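Local coordinates for pentafunctional AROM polypeptide (Schizosaccharomyces pombe, PDB 5SWV), which probably catalyses the dehydration of 3-dehydroquinate and the reduction of 3-dehydroshikimate in the shikimate pathway, two of the five activities of the full-length polypeptide, at residues M101-M105 with I125-K130; S147-P151 with E182-F186; N202-F206 with K228-G232; F303-N307 with S511-W515; E326-F330 with R385-Y389. All coordinates share one frame; numbering follows the deposited sequence.

From the N terminus, the first three contacts follow in series within the dehydroquinase barrel. Interaction 1 closes a loop of 19 residues that holds strand 111-115 and joins two consecutive outer helices. Interaction 2 closes 30 residues, tying the loop ahead of helix 152-162 to helix 177-193; interaction 3 closes 21, joining the end of strand 198-203 to the loop after strand 218-220. Interactions 2 and 3 touch through Trp-148 and Asn-202. In the shikimate dehydrogenase part, interaction 4 closes a loop of 203 residues, bringing helix 500-516 back to strand 303-308; nested inside it, interaction 5 spans the substrate-binding and Rossmann-type domains. The centres of interactions 4 and 5 are about 20 Å apart.

Interaction 1: M101-M105 with I125-K130; sequences MLSAM and ILYQHK
Leu-126 is central to the apolar contact with helix 94-106. CD1 of Leu-126 meets CE at the end of Met-101 at 3.6 Å, the two side chains crossing at about a right angle. The other methyl, CD2 of Leu-126, lies between CB of Met-101 (3.6 Å) and CG of Leu-102 (3.8 Å). On the more exposed side, CD2 of Leu-102 packs 3.7 Å from CB of His-129 and approaches the imidazole obliquely. Met-105 packs instead against the main chain at the end of helix 120-128: its chain bends at chi3, laying the terminal methyl against the backbone oxygens of Leu-126 and His-129, while its SD is 3.8 Å from CA of Lys-130.

These are neighbouring helices on the outside of the (beta/alpha)8 barrel of type I dehydroquinases. Strand 111-115, which follows one helix and precedes the other, lies beneath them, with Met-101, Met-105 and Leu-126 resting on its valines Val-112 and Val-114.

Polar contacts gather at the C-terminal end of helix 120-128, where His-129 is the first residue to leave helical geometry. Its ring turns back along the helix, and ND1 of His-129 donates to O of Ile-125 at 2.7 Å, with an N-H...O angle of 150°. That carbonyl also accepts from N of His-129, so two donors of one residue grip it. A water joins the two backbones by donating to O of Met-105 (2.7 Å) and to O of Lys-130 (3.0 Å). The ammonium of Lys-130 leaves the contact for a salt bridge with Asp-166.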
# COMPACT_ATOMS: atom_id res chain seq x y z
N MET A 101 -1.46 -7.63 -25.20
CA MET A 101 -0.80 -6.47 -24.61
C MET A 101 -1.54 -5.17 -24.95
O MET A 101 -1.67 -4.29 -24.11
CB MET A 101 0.68 -6.41 -25.03
CG MET A 101 1.53 -7.50 -24.37
SD MET A 101 3.28 -7.48 -24.83
CE MET A 101 3.28 -8.29 -26.42
N LEU A 102 -2.04 -5.07 -26.18
CA LEU A 102 -2.88 -3.94 -26.58
C LEU A 102 -4.11 -3.80 -25.71
O LEU A 102 -4.50 -2.70 -25.32
CB LEU A 102 -3.31 -4.08 -28.02
CG LEU A 102 -2.23 -3.82 -29.07
CD1 LEU A 102 -2.72 -4.17 -30.47
CD2 LEU A 102 -1.74 -2.38 -29.01
N SER A 103 -4.74 -4.93 -25.44
CA SER A 103 -5.92 -4.96 -24.57
C SER A 103 -5.62 -4.45 -23.15
O SER A 103 -6.41 -3.69 -22.56
CB SER A 103 -6.49 -6.37 -24.53
OG SER A 103 -7.31 -6.53 -23.40
N ALA A 104 -4.47 -4.86 -22.63
CA ALA A 104 -4.03 -4.46 -21.30
C ALA A 104 -3.84 -2.96 -21.16
O ALA A 104 -4.11 -2.38 -20.10
CB ALA A 104 -2.73 -5.17 -20.96
N MET A 105 -3.36 -2.34 -22.23
CA MET A 105 -3.16 -0.90 -22.25
C MET A 105 -4.52 -0.21 -22.35
O MET A 105 -4.75 0.82 -21.71
CB MET A 105 -2.18 -0.49 -23.37
CG MET A 105 -0.79 -1.07 -23.13
SD MET A 105 0.53 -0.93 -24.37
CE MET A 105 -0.36 -0.90 -25.91
N ILE A 125 4.14 -0.92 -32.77
CA ILE A 125 2.69 -0.88 -32.65
C ILE A 125 2.25 -0.79 -31.18
O ILE A 125 1.34 -0.03 -30.85
CB ILE A 125 2.05 -2.10 -33.31
CG1 ILE A 125 2.17 -1.98 -34.83
CG2 ILE A 125 0.58 -2.24 -32.92
CD1 ILE A 125 1.99 -3.29 -35.56
N LEU A 126 2.88 -1.56 -30.30
CA LEU A 126 2.56 -1.49 -28.88
C LEU A 126 2.97 -0.14 -28.32
O LEU A 126 2.24 0.43 -27.52
CB LEU A 126 3.24 -2.60 -28.08
CG LEU A 126 2.81 -4.04 -28.41
CD1 LEU A 126 3.80 -5.05 -27.84
CD2 LEU A 126 1.39 -4.32 -27.92
N TYR A 127 4.13 0.36 -28.73
CA TYR A 127 4.58 1.70 -28.32
C TYR A 127 3.59 2.78 -28.77
O TYR A 127 3.15 3.60 -27.96
CB TYR A 127 5.99 1.99 -28.85
CG TYR A 127 6.46 3.40 -28.62
CD1 TYR A 127 6.91 3.81 -27.38
CD2 TYR A 127 6.45 4.34 -29.66
CE1 TYR A 127 7.33 5.10 -27.16
CE2 TYR A 127 6.87 5.64 -29.45
CZ TYR A 127 7.31 6.01 -28.20
OH TYR A 127 7.73 7.29 -27.97
N GLN A 128 3.20 2.76 -30.05
CA GLN A 128 2.24 3.73 -30.57
C GLN A 128 0.91 3.75 -29.78
O GLN A 128 0.30 4.79 -29.68
CB GLN A 128 1.97 3.52 -32.08
CG GLN A 128 3.17 3.72 -33.01
CD GLN A 128 3.87 5.09 -32.89
OE1 GLN A 128 3.24 6.10 -32.61
NE2 GLN A 128 5.17 5.11 -33.10
N HIS A 129 0.49 2.62 -29.20
CA HIS A 129 -0.78 2.55 -28.48
C HIS A 129 -0.65 2.61 -26.96
O HIS A 129 -1.63 2.37 -26.27
CB HIS A 129 -1.53 1.29 -28.89
CG HIS A 129 -1.94 1.28 -30.33
ND1 HIS A 129 -1.03 1.14 -31.36
CD2 HIS A 129 -3.15 1.41 -30.91
CE1 HIS A 129 -1.66 1.18 -32.51
NE2 HIS A 129 -2.95 1.35 -32.27
N LYS A 130 0.51 2.97 -26.43
CA LYS A 130 0.73 2.81 -25.00
C LYS A 130 -0.17 3.66 -24.13
O LYS A 130 -0.62 3.18 -23.10
CB LYS A 130 2.19 3.01 -24.63
CG LYS A 130 2.73 4.43 -24.69
CD LYS A 130 4.25 4.39 -24.82
CE LYS A 130 4.96 5.61 -24.26
NZ LYS A 130 6.31 5.16 -23.78
O HOH W 1 -2.97 2.80 -21.26

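Interaction 2: S147-P151 with E182-F186; sequences SWARP and ELEEF
Trp-148 is laid against helix 177-193 so that its indole meets both Leu-183 and Phe-186. Towards Leu-183 the contact is of CH-pi type: CB of Leu-183 stands 3.9 Å from the centroid of the five-membered ring of Trp-148, only 16° off the ring normal. CD1 of Leu-183 also lies above the indole plane, nearer the rim, since the two side chains run side by side in the same direction.

The aromatic pair is less regular. The six-membered ring of Trp-148 and the Phe-186 ring have planes inclined at 50°, neither stacked nor edge-to-face, and CE3 of Trp-148 sits over a face of Phe-186, 3.7 Å from its CD2. With CG of Phe-186 opposite the backbone N (chi1 179°), the phenyl is placed between the indole, which meets its CG, CD2 and CE2, and Pro-151, whose CG meets the ring edge at CE1 of Phe-186, 3.8 Å away.

On the other margin the extended Glu-182 chain packs on the methyl of Ala-149, CD of Glu-182 lying 3.8 Å from CB of Ala-149. The polar link there is a water that accepts from N of Trp-148 at 3.0 Å and donates to OE2 of Glu-182 at 2.8 Å. Within the loop, OG of Ser-147 accepts from N of Arg-150 (2.8 Å), an ST motif that fixes the turn.

The indole is held further by a hydrogen bond from its NE1 to OD1 of Asn-202 and by a stack on Trp-154. The connection after strand 134-140 thereby packs on helix 177-193, one beta-alpha unit further along the (beta/alpha)8 barrel of type I dehydroquinases.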
# COMPACT_ATOMS: atom_id res chain seq x y z
N SER A 147 28.52 -11.91 -21.36
CA SER A 147 29.33 -11.23 -20.35
C SER A 147 28.81 -9.82 -20.08
O SER A 147 28.32 -9.17 -21.00
CB SER A 147 30.80 -11.14 -20.83
OG SER A 147 31.57 -10.20 -20.09
N TRP A 148 28.90 -9.38 -18.82
CA TRP A 148 28.63 -7.99 -18.43
C TRP A 148 29.87 -7.10 -18.54
O TRP A 148 29.75 -5.88 -18.67
CB TRP A 148 28.13 -7.91 -17.00
CG TRP A 148 26.87 -8.62 -16.74
CD1 TRP A 148 26.70 -9.75 -15.99
CD2 TRP A 148 25.57 -8.24 -17.18
NE1 TRP A 148 25.38 -10.10 -15.95
CE2 TRP A 148 24.66 -9.19 -16.67
CE3 TRP A 148 25.08 -7.19 -17.96
CZ2 TRP A 148 23.29 -9.13 -16.91
CZ3 TRP A 148 23.71 -7.12 -18.20
CH2 TRP A 148 22.84 -8.09 -17.67
N ALA A 149 31.06 -7.71 -18.43
CA ALA A 149 32.33 -7.01 -18.62
C ALA A 149 32.60 -6.68 -20.09
O ALA A 149 33.20 -5.66 -20.37
CB ALA A 149 33.49 -7.82 -18.05
N ARG A 150 32.18 -7.57 -21.00
CA ARG A 150 32.27 -7.36 -22.46
C ARG A 150 30.88 -7.50 -23.07
O ARG A 150 30.58 -8.53 -23.67
CB ARG A 150 33.19 -8.40 -23.11
CG ARG A 150 34.67 -8.29 -22.76
CD ARG A 150 35.47 -9.52 -23.23
NE ARG A 150 34.89 -10.82 -22.81
CZ ARG A 150 34.88 -11.30 -21.55
NH1 ARG A 150 35.41 -10.61 -20.53
NH2 ARG A 150 34.33 -12.48 -21.31
N PRO A 151 30.02 -6.47 -22.94
CA PRO A 151 28.61 -6.67 -23.18
C PRO A 151 28.14 -6.26 -24.57
O PRO A 151 27.28 -5.40 -24.69
CB PRO A 151 28.00 -5.77 -22.10
CG PRO A 151 28.94 -4.60 -22.05
CD PRO A 151 30.29 -5.09 -22.49
N GLU A 182 30.78 -8.28 -12.02
CA GLU A 182 30.85 -7.66 -13.34
C GLU A 182 29.55 -6.89 -13.64
O GLU A 182 29.58 -5.82 -14.23
CB GLU A 182 31.16 -8.71 -14.41
CG GLU A 182 32.62 -9.17 -14.35
CD GLU A 182 32.97 -10.36 -15.23
OE1 GLU A 182 34.13 -10.80 -15.15
OE2 GLU A 182 32.13 -10.85 -16.01
N LEU A 183 28.44 -7.44 -13.18
CA LEU A 183 27.14 -6.82 -13.36
C LEU A 183 27.07 -5.46 -12.67
O LEU A 183 26.54 -4.52 -13.25
CB LEU A 183 26.04 -7.76 -12.88
CG LEU A 183 24.60 -7.27 -13.01
CD1 LEU A 183 23.63 -8.43 -13.14
CD2 LEU A 183 24.20 -6.38 -11.86
N GLU A 184 27.59 -5.33 -11.45
CA GLU A 184 27.64 -4.02 -10.77
C GLU A 184 28.52 -2.99 -11.48
O GLU A 184 28.16 -1.83 -11.56
CB GLU A 184 28.08 -4.15 -9.31
CG GLU A 184 27.16 -4.95 -8.38
CD GLU A 184 25.69 -4.56 -8.45
OE1 GLU A 184 25.38 -3.34 -8.39
OE2 GLU A 184 24.84 -5.49 -8.57
N GLU A 185 29.68 -3.42 -11.98
CA GLU A 185 30.50 -2.58 -12.87
C GLU A 185 29.67 -2.06 -14.03
O GLU A 185 29.66 -0.86 -14.31
CB GLU A 185 31.70 -3.34 -13.42
CG GLU A 185 32.91 -3.28 -12.51
CD GLU A 185 33.79 -4.54 -12.57
OE1 GLU A 185 33.79 -5.29 -13.58
OE2 GLU A 185 34.50 -4.76 -11.56
N PHE A 186 28.98 -3.00 -14.69
CA PHE A 186 28.10 -2.67 -15.79
C PHE A 186 27.01 -1.69 -15.35
O PHE A 186 26.81 -0.67 -16.00
CB PHE A 186 27.49 -3.95 -16.39
CG PHE A 186 26.53 -3.69 -17.53
CD1 PHE A 186 26.99 -3.57 -18.83
CD2 PHE A 186 25.17 -3.54 -17.29
CE1 PHE A 186 26.12 -3.31 -19.88
CE2 PHE A 186 24.29 -3.28 -18.33
CZ PHE A 186 24.77 -3.17 -19.63
O HOH W 2 29.45 -11.36 -16.62

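Interaction 3: N202-F206 with K228-G232; sequences NMGRF and KAAPG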
# COMPACT_ATOMS: atom_id res chain seq x y z
N ASN A 202 21.02 -11.04 -12.04
CA ASN A 202 21.23 -12.37 -12.56
C ASN A 202 20.31 -13.31 -11.82
O ASN A 202 20.26 -13.30 -10.58
CB ASN A 202 22.66 -12.83 -12.34
CG ASN A 202 23.67 -11.97 -13.09
OD1 ASN A 202 23.52 -11.71 -14.28
ND2 ASN A 202 24.71 -11.53 -12.40
N MET A 203 19.58 -14.11 -12.59
CA MET A 203 18.85 -15.23 -12.02
C MET A 203 19.81 -16.39 -11.77
O MET A 203 20.99 -16.32 -12.13
CB MET A 203 17.65 -15.60 -12.88
CG MET A 203 17.94 -16.16 -14.27
SD MET A 203 16.46 -16.46 -15.30
CE MET A 203 15.42 -15.06 -14.94
N GLY A 204 19.30 -17.45 -11.14
CA GLY A 204 20.12 -18.56 -10.70
C GLY A 204 20.42 -18.40 -9.23
O GLY A 204 20.47 -17.28 -8.73
N ARG A 205 20.63 -19.52 -8.53
CA ARG A 205 21.05 -19.49 -7.13
C ARG A 205 22.36 -18.75 -6.92
O ARG A 205 22.53 -18.12 -5.89
CB ARG A 205 21.18 -20.90 -6.56
CG ARG A 205 19.85 -21.62 -6.49
CD ARG A 205 19.93 -22.95 -5.73
NE ARG A 205 18.65 -23.25 -5.09
CZ ARG A 205 18.15 -22.58 -4.04
NH1 ARG A 205 16.96 -22.92 -3.55
NH2 ARG A 205 18.81 -21.55 -3.46
N PHE A 206 23.26 -18.85 -7.90
CA PHE A 206 24.51 -18.07 -7.87
C PHE A 206 24.26 -16.56 -8.03
O PHE A 206 25.05 -15.75 -7.56
CB PHE A 206 25.48 -18.49 -8.98
CG PHE A 206 26.19 -19.82 -8.75
CD1 PHE A 206 27.00 -20.03 -7.63
CD2 PHE A 206 26.14 -20.82 -9.74
CE1 PHE A 206 27.69 -21.23 -7.47
CE2 PHE A 206 26.83 -22.02 -9.57
CZ PHE A 206 27.60 -22.23 -8.44
N LYS A 228 8.45 -20.31 -7.51
CA LYS A 228 9.26 -19.16 -7.88
C LYS A 228 9.09 -18.91 -9.35
O LYS A 228 8.95 -19.86 -10.14
CB LYS A 228 10.74 -19.39 -7.61
CG LYS A 228 11.07 -19.56 -6.14
CD LYS A 228 12.53 -19.93 -5.94
CE LYS A 228 12.75 -20.42 -4.53
NZ LYS A 228 14.20 -20.64 -4.30
N ALA A 229 9.12 -17.64 -9.73
CA ALA A 229 9.08 -17.26 -11.14
C ALA A 229 10.38 -17.61 -11.85
O ALA A 229 10.37 -17.92 -13.03
CB ALA A 229 8.78 -15.78 -11.27
N ALA A 230 11.49 -17.52 -11.14
CA ALA A 230 12.78 -17.88 -11.71
C ALA A 230 13.78 -18.33 -10.63
O ALA A 230 13.62 -17.97 -9.47
CB ALA A 230 13.33 -16.71 -12.51
N PRO A 231 14.80 -19.12 -11.02
CA PRO A 231 15.77 -19.61 -10.04
C PRO A 231 16.46 -18.48 -9.30
O PRO A 231 16.90 -17.49 -9.92
CB PRO A 231 16.79 -20.37 -10.90
CG PRO A 231 16.10 -20.70 -12.16
CD PRO A 231 15.15 -19.56 -12.39
N GLY A 232 16.53 -18.62 -7.99
CA GLY A 232 17.23 -17.67 -7.16
C GLY A 232 16.33 -16.62 -6.56
O GLY A 232 16.79 -15.78 -5.81
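Met-203 and Ala-230 face each other across the apolar part of this contact, CE of the methionine reaching 3.6 Å from CB of the alanine. The Met-203 side chain leaves the strand with CG lodged between the backbone N and carbonyl carbon (chi1 66°), then turns about its CG-SD bond so that the methyl meets Ala-230. Nearer the backbone, CB of Met-203 lies 3.6 Å from O of Pro-231.

That same oxygen takes the hydrogen bond linking the segments: N of Gly-204 donates to O of Pro-231 at 2.7 Å with an N-H...O angle of 154°. The donor stands well above the carbonyl plane, 56° out of it, and Arg-211 gives the oxygen a second donor. The pyrrolidine runs beside the main chain, CB of Pro-231 being 3.8 Å from CA of Gly-204. Next to it two glycines pass closely, O of Gly-204 lying 3.6 Å from CA of Gly-232; both have positive phi.

Arg-205 and Lys-228 approach differently. Their long, exposed side chains cross at about a right angle and bring two like-charged ends together, NH1 of Arg-205 lying 3.7 Å from NZ of Lys-228.

In related type I dehydroquinases the loop after the eighth strand closes over the active site, and 228-232 probably corresponds to that loop, since it follows strand 218-220. It is joined here to the end of strand 198-203, where Met-203 is backbone-bonded to Gly-172 of strand 167-173 and to Ala-174 just beyond it, while Arg-211 of helix 208-213 packs against both Met-203 and Ala-230.

Interaction 4: F303-N307 with S511-W515; sequences FGGAN and SFHLW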
# COMPACT_ATOMS: atom_id res chain seq x y z
N PHE A 303 18.40 7.05 14.76
CA PHE A 303 16.97 7.33 14.94
C PHE A 303 16.26 7.15 13.61
O PHE A 303 16.63 7.76 12.62
CB PHE A 303 16.76 8.75 15.46
CG PHE A 303 15.32 9.19 15.50
CD1 PHE A 303 14.48 8.78 16.53
CD2 PHE A 303 14.80 10.06 14.53
CE1 PHE A 303 13.15 9.21 16.58
CE2 PHE A 303 13.47 10.48 14.57
CZ PHE A 303 12.64 10.05 15.59
N GLY A 304 15.25 6.29 13.60
CA GLY A 304 14.48 5.94 12.38
C GLY A 304 13.10 6.56 12.27
O GLY A 304 12.54 6.59 11.18
N GLY A 305 12.56 7.03 13.40
CA GLY A 305 11.26 7.68 13.47
C GLY A 305 10.64 7.56 14.85
O GLY A 305 11.17 6.86 15.70
N ALA A 306 9.51 8.24 15.08
CA ALA A 306 8.75 8.03 16.31
C ALA A 306 7.28 8.43 16.22
O ALA A 306 6.93 9.38 15.53
CB ALA A 306 9.42 8.75 17.47
N ASN A 307 6.45 7.67 16.92
CA ASN A 307 5.06 8.03 17.13
C ASN A 307 4.94 9.00 18.32
O ASN A 307 5.77 9.00 19.24
CB ASN A 307 4.19 6.78 17.40
CG ASN A 307 3.86 6.00 16.14
OD1 ASN A 307 4.15 4.82 16.01
ND2 ASN A 307 3.22 6.67 15.20
N SER A 511 2.02 4.27 9.79
CA SER A 511 3.26 4.89 10.25
C SER A 511 4.45 4.04 9.84
O SER A 511 5.45 4.56 9.34
CB SER A 511 3.23 5.08 11.76
OG SER A 511 2.19 5.96 12.14
N PHE A 512 4.31 2.73 10.03
CA PHE A 512 5.33 1.76 9.64
C PHE A 512 5.66 1.83 8.14
O PHE A 512 6.84 1.76 7.77
CB PHE A 512 4.89 0.33 10.02
CG PHE A 512 5.83 -0.74 9.57
CD1 PHE A 512 6.92 -1.11 10.36
CD2 PHE A 512 5.64 -1.39 8.35
CE1 PHE A 512 7.79 -2.11 9.95
CE2 PHE A 512 6.52 -2.39 7.92
CZ PHE A 512 7.60 -2.75 8.73
N HIS A 513 4.63 1.96 7.31
CA HIS A 513 4.80 2.10 5.87
C HIS A 513 5.53 3.42 5.55
O HIS A 513 6.49 3.43 4.78
CB HIS A 513 3.45 1.97 5.14
CG HIS A 513 3.52 2.15 3.65
ND1 HIS A 513 2.68 3.01 2.97
CD2 HIS A 513 4.29 1.57 2.71
CE1 HIS A 513 2.94 2.95 1.68
NE2 HIS A 513 3.92 2.09 1.50
N LEU A 514 5.13 4.51 6.18
CA LEU A 514 5.81 5.79 5.94
C LEU A 514 7.28 5.73 6.34
O LEU A 514 8.10 6.39 5.72
CB LEU A 514 5.10 6.95 6.66
CG LEU A 514 3.71 7.29 6.15
CD1 LEU A 514 2.92 7.96 7.28
CD2 LEU A 514 3.74 8.15 4.89
N TRP A 515 7.62 4.94 7.35
CA TRP A 515 9.02 4.80 7.77
C TRP A 515 9.87 3.86 6.94
O TRP A 515 10.95 4.23 6.54
CB TRP A 515 9.10 4.37 9.22
CG TRP A 515 8.75 5.44 10.18
CD1 TRP A 515 9.09 6.77 10.10
CD2 TRP A 515 8.03 5.28 11.39
NE1 TRP A 515 8.60 7.44 11.19
CE2 TRP A 515 7.96 6.55 12.01
CE3 TRP A 515 7.43 4.18 12.02
CZ2 TRP A 515 7.32 6.75 13.22
CZ3 TRP A 515 6.79 4.38 13.24
CH2 TRP A 515 6.74 5.65 13.82
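Trp-515 provides nearly all of the close packing, its indole inserted between its own helix and the glycine-rich strand 303-308. NE1 of Trp-515 is 3.5 Å from CA of Gly-305, and on this side the ring also meets O of Gly-304, 3.6 Å from its CD1. Gly-305 CA lies 3.3 Å above one face of the indole, and O of Ser-511, from the previous helical turn, is over the opposite face. Backbone atoms thus lie on opposite faces of the ring, both displaced toward its rim. Farther along, the CZ2 edge of Trp-515 passes close to N of Ala-306, and OD1 of Asn-307 comes to the ring edge, 3.5 Å from CH2 of Trp-515. The Asn-307 amide and the indole are turned 59° from one another, an oblique crossing.

The looser part is confined to the pair ND2 of Asn-307 and OG of Ser-511, 3.3 Å apart. Both groups also bond outside the contact, the amide to Tyr-283 and Asn-334, the hydroxyl to Thr-335, Thr-352 and Gln-507. This looser side is nevertheless buried, while Trp-515 remains partly accessible.

The short segments run nearly antiparallel, with axes 9.4 Å apart and 157° between their directions, leaving the spacing that the indole fills. Asn-307 opens the Asn-Val-Thr sequence characteristic of shikimate dehydrogenases. Helix 500-516 returns from the far end of the chain to cover the mixed sheet of the substrate-binding domain, where strand 303-308 lies between 253-257 and 335-340, and NE1 of Trp-515 is bonded to the carbonyl of Ile-336 in the latter.

Interaction 5: E326-F330 with R385-Y389; sequences EARFF and RAAIY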
# COMPACT_ATOMS: atom_id res chain seq x y z
N GLU A 326 -1.92 16.58 5.87
CA GLU A 326 -2.89 16.21 6.90
C GLU A 326 -2.44 16.74 8.25
O GLU A 326 -3.25 17.23 9.02
CB GLU A 326 -3.12 14.70 6.97
CG GLU A 326 -3.91 14.12 5.80
CD GLU A 326 -3.10 13.93 4.52
OE1 GLU A 326 -1.84 14.06 4.54
OE2 GLU A 326 -3.74 13.68 3.47
N ALA A 327 -1.15 16.66 8.53
CA ALA A 327 -0.62 17.14 9.80
C ALA A 327 -0.85 18.63 9.94
O ALA A 327 -1.23 19.10 11.01
CB ALA A 327 0.86 16.80 9.97
N ARG A 328 -0.64 19.37 8.85
CA ARG A 328 -0.90 20.80 8.86
C ARG A 328 -2.38 21.06 9.00
O ARG A 328 -2.79 21.86 9.81
CB ARG A 328 -0.40 21.47 7.60
CG ARG A 328 -0.40 22.99 7.73
CD ARG A 328 -0.15 23.67 6.39
NE ARG A 328 0.78 22.87 5.59
CZ ARG A 328 2.09 22.76 5.81
NH1 ARG A 328 2.70 23.44 6.80
NH2 ARG A 328 2.81 21.96 5.01
N PHE A 329 -3.19 20.38 8.21
CA PHE A 329 -4.59 20.65 8.21
C PHE A 329 -5.20 20.37 9.58
O PHE A 329 -5.93 21.20 10.07
CB PHE A 329 -5.28 19.83 7.13
CG PHE A 329 -6.74 20.08 7.05
CD1 PHE A 329 -7.21 21.29 6.57
CD2 PHE A 329 -7.64 19.11 7.46
CE1 PHE A 329 -8.58 21.53 6.50
CE2 PHE A 329 -9.00 19.33 7.39
CZ PHE A 329 -9.47 20.54 6.92
N PHE A 330 -4.89 19.23 10.19
CA PHE A 330 -5.41 18.90 11.52
C PHE A 330 -4.59 19.48 12.67
O PHE A 330 -4.97 19.34 13.83
CB PHE A 330 -5.48 17.38 11.72
CG PHE A 330 -6.40 16.67 10.77
CD1 PHE A 330 -7.74 17.00 10.70
CD2 PHE A 330 -5.94 15.62 9.98
CE1 PHE A 330 -8.59 16.33 9.83
CE2 PHE A 330 -6.78 14.93 9.12
CZ PHE A 330 -8.11 15.28 9.05
N ARG A 385 -13.37 14.91 13.09
CA ARG A 385 -12.87 15.67 11.95
C ARG A 385 -12.12 14.79 10.98
O ARG A 385 -12.30 14.92 9.77
CB ARG A 385 -11.96 16.80 12.41
CG ARG A 385 -12.65 17.67 13.45
CD ARG A 385 -11.98 19.01 13.60
NE ARG A 385 -10.55 18.87 13.87
CZ ARG A 385 -9.74 19.89 14.13
NH1 ARG A 385 -10.23 21.15 14.20
NH2 ARG A 385 -8.43 19.66 14.35
N ALA A 386 -11.29 13.89 11.51
CA ALA A 386 -10.60 12.88 10.71
C ALA A 386 -11.61 11.98 10.01
O ALA A 386 -11.43 11.62 8.84
CB ALA A 386 -9.68 12.06 11.57
N ALA A 387 -12.67 11.62 10.73
CA ALA A 387 -13.74 10.80 10.18
C ALA A 387 -14.44 11.46 8.99
O ALA A 387 -14.69 10.81 7.97
CB ALA A 387 -14.73 10.45 11.27
N ILE A 388 -14.76 12.74 9.12
CA ILE A 388 -15.34 13.50 8.02
C ILE A 388 -14.39 13.53 6.82
O ILE A 388 -14.77 13.14 5.72
CB ILE A 388 -15.75 14.91 8.46
CG1 ILE A 388 -16.97 14.78 9.34
CG2 ILE A 388 -16.07 15.81 7.27
CD1 ILE A 388 -17.30 16.06 10.08
N TYR A 389 -13.14 13.96 7.04
CA TYR A 389 -12.11 13.89 5.97
C TYR A 389 -12.05 12.49 5.32
O TYR A 389 -12.11 12.37 4.10
CB TYR A 389 -10.73 14.30 6.50
CG TYR A 389 -9.60 14.13 5.51
CD1 TYR A 389 -9.56 14.86 4.34
CD2 TYR A 389 -8.56 13.23 5.76
CE1 TYR A 389 -8.51 14.71 3.43
CE2 TYR A 389 -7.51 13.06 4.87
CZ TYR A 389 -7.48 13.80 3.69
OH TYR A 389 -6.43 13.63 2.81
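Phe-330 points the edge of its ring at the face of Tyr-389 in an offset edge-to-face pair, the centroids 5.8 Å apart and the planes at 76°. The same edge meets CB of Tyr-389, which lies in the phenyl plane at 3.8 Å from CZ of Phe-330. One face of the phenyl is covered within its own helix by CD2 of Phe-329, 3.7 Å above the plane and towards the rim. Its tip also touches the backbone of the facing helix, with CZ of Phe-330 3.8 Å from CA of Ala-386. A third flat group, the guanidinium of Arg-385, turns its edge to the main chain: O of Phe-330 lies near its plane, 3.5 Å from NH2 of Arg-385.

At the phenol end, OH of Tyr-389 donates a weak hydrogen bond to OE2 of Glu-326 at 2.8 Å. Two torsions bring these groups together. A chi1 of 174° swings the Tyr-389 phenol away from its backbone N and towards helix 325-330, while Glu-326 bends at chi2 to bring its carboxylate round to the hydroxyl. The carboxylate and phenol planes are 55° apart, and CG of Glu-326 also rests near the ring, 3.9 Å from CE2 of Tyr-389.

The short helical segments are well separated, their axes 12.1 Å apart, so side chains rather than backbones bridge most of the gap. Helix 382-393 follows the first strand, 374-378, of the parallel sheet of the Rossmann-type domain, which in this family binds the nicotinamide cofactor, whereas helix 325-330 belongs to the substrate-binding side. Trp-354 of helix 353-364 packs on Glu-326 and Ala-386 and meets Tyr-389 edge-to-face, joining this bridge between domains.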